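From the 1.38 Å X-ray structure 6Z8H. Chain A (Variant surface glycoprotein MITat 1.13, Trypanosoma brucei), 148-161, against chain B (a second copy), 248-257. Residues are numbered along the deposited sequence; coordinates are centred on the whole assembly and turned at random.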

# COMPACT_ATOMS: atom_id res chain seq x y z
N THR A 148 -53.18 -4.93 -8.49
CA THR A 148 -52.30 -4.31 -9.47
C THR A 148 -51.24 -3.55 -8.69
O THR A 148 -51.28 -3.47 -7.46
N LYS A 149 -50.32 -2.95 -9.43
CA LYS A 149 -49.25 -2.19 -8.78
C LYS A 149 -49.78 -1.10 -7.87
O LYS A 149 -49.12 -0.74 -6.89
N THR A 150 -50.96 -0.55 -8.16
CA THR A 150 -51.41 0.58 -7.36
C THR A 150 -51.77 0.20 -5.93
O THR A 150 -51.94 1.10 -5.10
N LYS A 151 -51.90 -1.08 -5.61
CA LYS A 151 -52.14 -1.50 -4.24
C LYS A 151 -50.85 -1.72 -3.46
O LYS A 151 -50.90 -1.98 -2.25
N PHE A 152 -49.70 -1.59 -4.11
CA PHE A 152 -48.40 -1.61 -3.43
C PHE A 152 -48.10 -0.18 -3.03
O PHE A 152 -47.59 0.61 -3.82
N ARG A 153 -48.45 0.18 -1.80
CA ARG A 153 -48.22 1.57 -1.41
C ARG A 153 -46.80 1.78 -0.91
O ARG A 153 -46.19 2.82 -1.19
N ALA A 154 -46.25 0.82 -0.18
CA ALA A 154 -44.84 0.82 0.13
C ALA A 154 -44.17 -0.11 -0.86
O ALA A 154 -44.69 -1.21 -1.14
N THR A 155 -43.10 0.40 -1.48
CA THR A 155 -42.25 -0.36 -2.36
C THR A 155 -40.81 0.08 -2.18
O THR A 155 -40.06 0.19 -3.16
N SER A 156 -40.42 0.37 -0.94
CA SER A 156 -39.04 0.72 -0.61
C SER A 156 -38.07 -0.45 -0.76
O SER A 156 -36.86 -0.23 -0.68
N LEU A 157 -38.56 -1.66 -1.01
CA LEU A 157 -37.72 -2.84 -1.11
C LEU A 157 -36.60 -2.61 -2.12
O LEU A 157 -36.85 -2.22 -3.26
N GLY A 158 -35.35 -2.85 -1.67
CA GLY A 158 -34.17 -2.66 -2.49
C GLY A 158 -33.47 -1.35 -2.29
O GLY A 158 -32.40 -1.17 -2.87
N THR A 159 -34.01 -0.45 -1.47
CA THR A 159 -33.34 0.82 -1.21
C THR A 159 -32.25 0.62 -0.17
O THR A 159 -32.50 0.09 0.92
N ILE A 160 -31.03 1.04 -0.50
CA ILE A 160 -29.92 1.00 0.43
C ILE A 160 -29.80 2.34 1.15
O ILE A 160 -30.30 3.36 0.68
N HIS A 161 -29.01 2.36 2.23
CA HIS A 161 -28.80 3.56 3.02
C HIS A 161 -27.71 4.39 2.36
O HIS A 161 -26.64 3.87 2.05
N ALA B 248 -40.49 -7.07 -12.55
CA ALA B 248 -39.99 -6.04 -11.65
C ALA B 248 -40.93 -4.85 -11.72
O ALA B 248 -40.91 -4.08 -12.68
N ILE B 249 -41.79 -4.72 -10.71
CA ILE B 249 -42.84 -3.71 -10.74
C ILE B 249 -42.40 -2.39 -10.11
O ILE B 249 -43.13 -1.40 -10.20
N HIS B 250 -41.22 -2.34 -9.50
CA HIS B 250 -40.69 -1.10 -8.94
C HIS B 250 -39.18 -1.25 -8.82
O HIS B 250 -38.69 -2.35 -8.60
N SER B 251 -38.47 -0.13 -8.92
CA SER B 251 -37.03 -0.12 -8.65
C SER B 251 -36.68 0.98 -7.67
O SER B 251 -37.34 2.01 -7.62
N ASN B 252 -35.59 0.76 -6.93
CA ASN B 252 -35.03 1.76 -6.03
C ASN B 252 -33.51 1.79 -6.20
O ASN B 252 -32.89 0.83 -6.67
N ASP B 253 -32.93 2.90 -5.76
CA ASP B 253 -31.48 3.10 -5.83
C ASP B 253 -30.73 2.11 -4.93
O ASP B 253 -31.00 1.97 -3.73
N ALA B 254 -29.71 1.47 -5.50
CA ALA B 254 -28.87 0.54 -4.77
C ALA B 254 -27.43 0.69 -5.29
O ALA B 254 -26.84 -0.25 -5.81
N ASP B 255 -26.89 1.91 -5.19
CA ASP B 255 -25.56 2.24 -5.71
C ASP B 255 -24.50 1.86 -4.68
O ASP B 255 -24.03 2.68 -3.90
N PHE B 256 -24.16 0.57 -4.64
CA PHE B 256 -23.19 0.08 -3.65
C PHE B 256 -21.81 0.69 -3.84
O PHE B 256 -21.18 1.12 -2.87
N LEU B 257 -21.30 0.71 -5.07
CA LEU B 257 -19.92 1.13 -5.28
C LEU B 257 -19.76 2.63 -5.17
O LEU B 257 -18.68 3.10 -4.80

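The two stretches bury 594 Å² between them, and the contact runs from K149(A) against I249(B) at one end to I160(A) against A254(B) and F256(B) at the other. K149(A), F152(A), T155(A) and I160(A) point toward chain B; I249(B), H250(B) and N252(B) point back.

K149(A) leaves a short 3-10 segment with chi1 t, chi2 p, chi3 t and chi4 m. This path lays the aliphatic part along I249(B), with CD 3.8 Å from its CD1, and brings the ammonium group to two acceptors: NZ donates to I249(B) O at 2.8 Å and to H250(B) ND1 at 3.1 Å. Because ND1 accepts this bond, it carries no proton there, and NZ lies at the edge of the imidazole, near its plane, where the nitrogen lone pair is directed. I249(B), chi1 p and chi2 t, extends its CD1 over the face of the F152(A) ring, 3.8 Å from the centroid and only 8° off the normal, a CH-pi contact; F152(A) adopts chi1 m with chi2 at 76°.

H250(B) has chi1 t and chi2 83°, which turns one ring face to T155(A). The threonine, chi1 p, places CB 3.9 Å from the ring centroid in a second CH-pi contact, with OG1 over the same ring, 3.3 Å from H250(B) NE2.

N252(B) fits against the type II turn from S156(A) to T159(A). With chi1 m and chi2 at -68°, its amide donates from ND2 to T155(A) O at 2.7 Å and to L157(A) O at 3.1 Å, so one side chain serves two backbone carbonyls of the opposing stretch. G158(A), at phi 97° and psi -4°, occupies a conformation in which a CB would jam against the preceding carbonyl oxygen. T159(A), chi1 m, directs OG1 back to its own turn, donating to S156(A) O at 2.6 Å; the same carbonyl accepts from T159(A) N at 3.0 Å. Although OG1 lies 3.0 Å from N252(B) CG, it makes no hydrogen bond to that amide.

I160(A) has the most area covered by the opposing stretch. Its chi1 p, chi2 t conformation carries CD1 over one face of the F256(B) ring and to 3.5 Å from D255(B) N, while CG2 approaches F256(B) CZ at 3.6 Å and A254(B) CB at 4.0 Å. Its backbone N makes a weak hydrogen bond to D253(B) O at 3.4 Å. Water 1 reinforces the link, donating to I160(A) O and D253(B) O, each 2.7 Å from the water O. The D253(B) side chain, chi1 m, leads away from the contact.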

# COMPACT_ATOMS: atom_id res chain seq x y z
CB THR A 148 -53.01 -3.33 -10.42
OG1 THR A 148 -53.30 -2.11 -9.73
CG2 THR A 148 -54.26 -3.96 -11.04
CB LYS A 149 -48.30 -1.61 -9.84
CG LYS A 149 -47.30 -0.55 -9.33
CD LYS A 149 -46.19 -1.14 -8.54
CE LYS A 149 -45.24 -0.07 -8.02
NZ LYS A 149 -44.58 0.73 -9.10
CB THR A 150 -52.59 1.26 -8.05
OG1 THR A 150 -53.75 0.44 -7.95
CG2 THR A 150 -52.33 1.51 -9.52
CB LYS A 151 -53.03 -2.74 -4.19
CG LYS A 151 -54.44 -2.49 -4.76
CD LYS A 151 -55.38 -3.64 -4.51
CE LYS A 151 -56.80 -3.37 -5.05
NZ LYS A 151 -57.72 -4.45 -4.66
CB PHE A 152 -47.31 -2.14 -4.34
CG PHE A 152 -47.38 -3.61 -4.58
CD1 PHE A 152 -48.32 -4.15 -5.45
CD2 PHE A 152 -46.53 -4.46 -3.91
CE1 PHE A 152 -48.34 -5.51 -5.69
CE2 PHE A 152 -46.55 -5.80 -4.15
CZ PHE A 152 -47.46 -6.33 -5.01
CB ARG A 153 -49.23 2.04 -0.38
CG ARG A 153 -49.29 3.56 -0.35
CD ARG A 153 -50.20 4.08 0.73
NE ARG A 153 -49.54 4.21 2.02
CZ ARG A 153 -48.76 5.22 2.37
NH1 ARG A 153 -48.50 6.19 1.50
NH2 ARG A 153 -48.22 5.26 3.58
CB ALA A 154 -44.55 0.39 1.57
CB THR A 155 -42.62 -0.14 -3.82
OG1 THR A 155 -42.66 1.26 -4.09
CG2 THR A 155 -43.93 -0.75 -4.11
CB SER A 156 -38.99 1.23 0.83
OG SER A 156 -39.49 0.25 1.72
CB LEU A 157 -38.55 -4.05 -1.52
CG LEU A 157 -37.90 -5.42 -1.28
CD1 LEU A 157 -37.75 -5.74 0.20
CD2 LEU A 157 -38.64 -6.54 -1.97
CB THR A 159 -34.34 1.83 -0.65
OG1 THR A 159 -35.50 1.89 -1.49
CG2 THR A 159 -33.72 3.20 -0.59
CB ILE A 160 -28.59 0.57 -0.24
CG1 ILE A 160 -28.04 1.65 -1.18
CG2 ILE A 160 -28.79 -0.74 -0.96
CD1 ILE A 160 -26.67 1.39 -1.77
CB HIS A 161 -28.36 3.16 4.43
CG HIS A 161 -28.11 4.31 5.36
ND1 HIS A 161 -29.10 5.21 5.72
CD2 HIS A 161 -27.00 4.69 6.03
CE1 HIS A 161 -28.60 6.10 6.56
NE2 HIS A 161 -27.32 5.81 6.76
CB ALA B 248 -38.60 -5.62 -12.08
CB ILE B 249 -44.15 -4.21 -10.11
CG1 ILE B 249 -43.99 -4.57 -8.63
CG2 ILE B 249 -44.65 -5.43 -10.88
CD1 ILE B 249 -45.31 -4.78 -7.90
CB HIS B 250 -41.28 -0.83 -7.54
CG HIS B 250 -41.17 0.59 -7.12
ND1 HIS B 250 -42.07 1.56 -7.51
CD2 HIS B 250 -40.25 1.21 -6.34
CE1 HIS B 250 -41.69 2.73 -7.01
NE2 HIS B 250 -40.59 2.54 -6.29
CB SER B 251 -36.22 0.13 -9.92
OG SER B 251 -36.34 -0.95 -10.81
CB ASN B 252 -35.34 1.44 -4.57
CG ASN B 252 -36.73 1.79 -4.21
OD1 ASN B 252 -37.12 2.95 -4.17
ND2 ASN B 252 -37.51 0.77 -3.93
CB ASP B 253 -31.13 4.52 -5.39
CG ASP B 253 -31.51 5.58 -6.39
OD1 ASP B 253 -31.91 5.24 -7.52
OD2 ASP B 253 -31.36 6.79 -6.04
CB ALA B 254 -29.32 -0.91 -4.95
CB ASP B 255 -25.49 3.72 -6.05
CG ASP B 255 -24.15 4.15 -6.59
OD1 ASP B 255 -23.34 3.26 -6.88
OD2 ASP B 255 -23.91 5.37 -6.69
CB PHE B 256 -23.10 -1.44 -3.68
CG PHE B 256 -24.32 -2.12 -3.11
CD1 PHE B 256 -24.43 -2.29 -1.75
CD2 PHE B 256 -25.37 -2.57 -3.91
CE1 PHE B 256 -25.56 -2.89 -1.20
CE2 PHE B 256 -26.51 -3.18 -3.34
CZ PHE B 256 -26.59 -3.36 -2.01
CB LEU B 257 -19.43 0.68 -6.65
CG LEU B 257 -18.69 -0.64 -6.76
CD1 LEU B 257 -18.54 -1.05 -8.22
CD2 LEU B 257 -17.33 -0.52 -6.11
O HOH W 1 -30.58 3.99 -1.96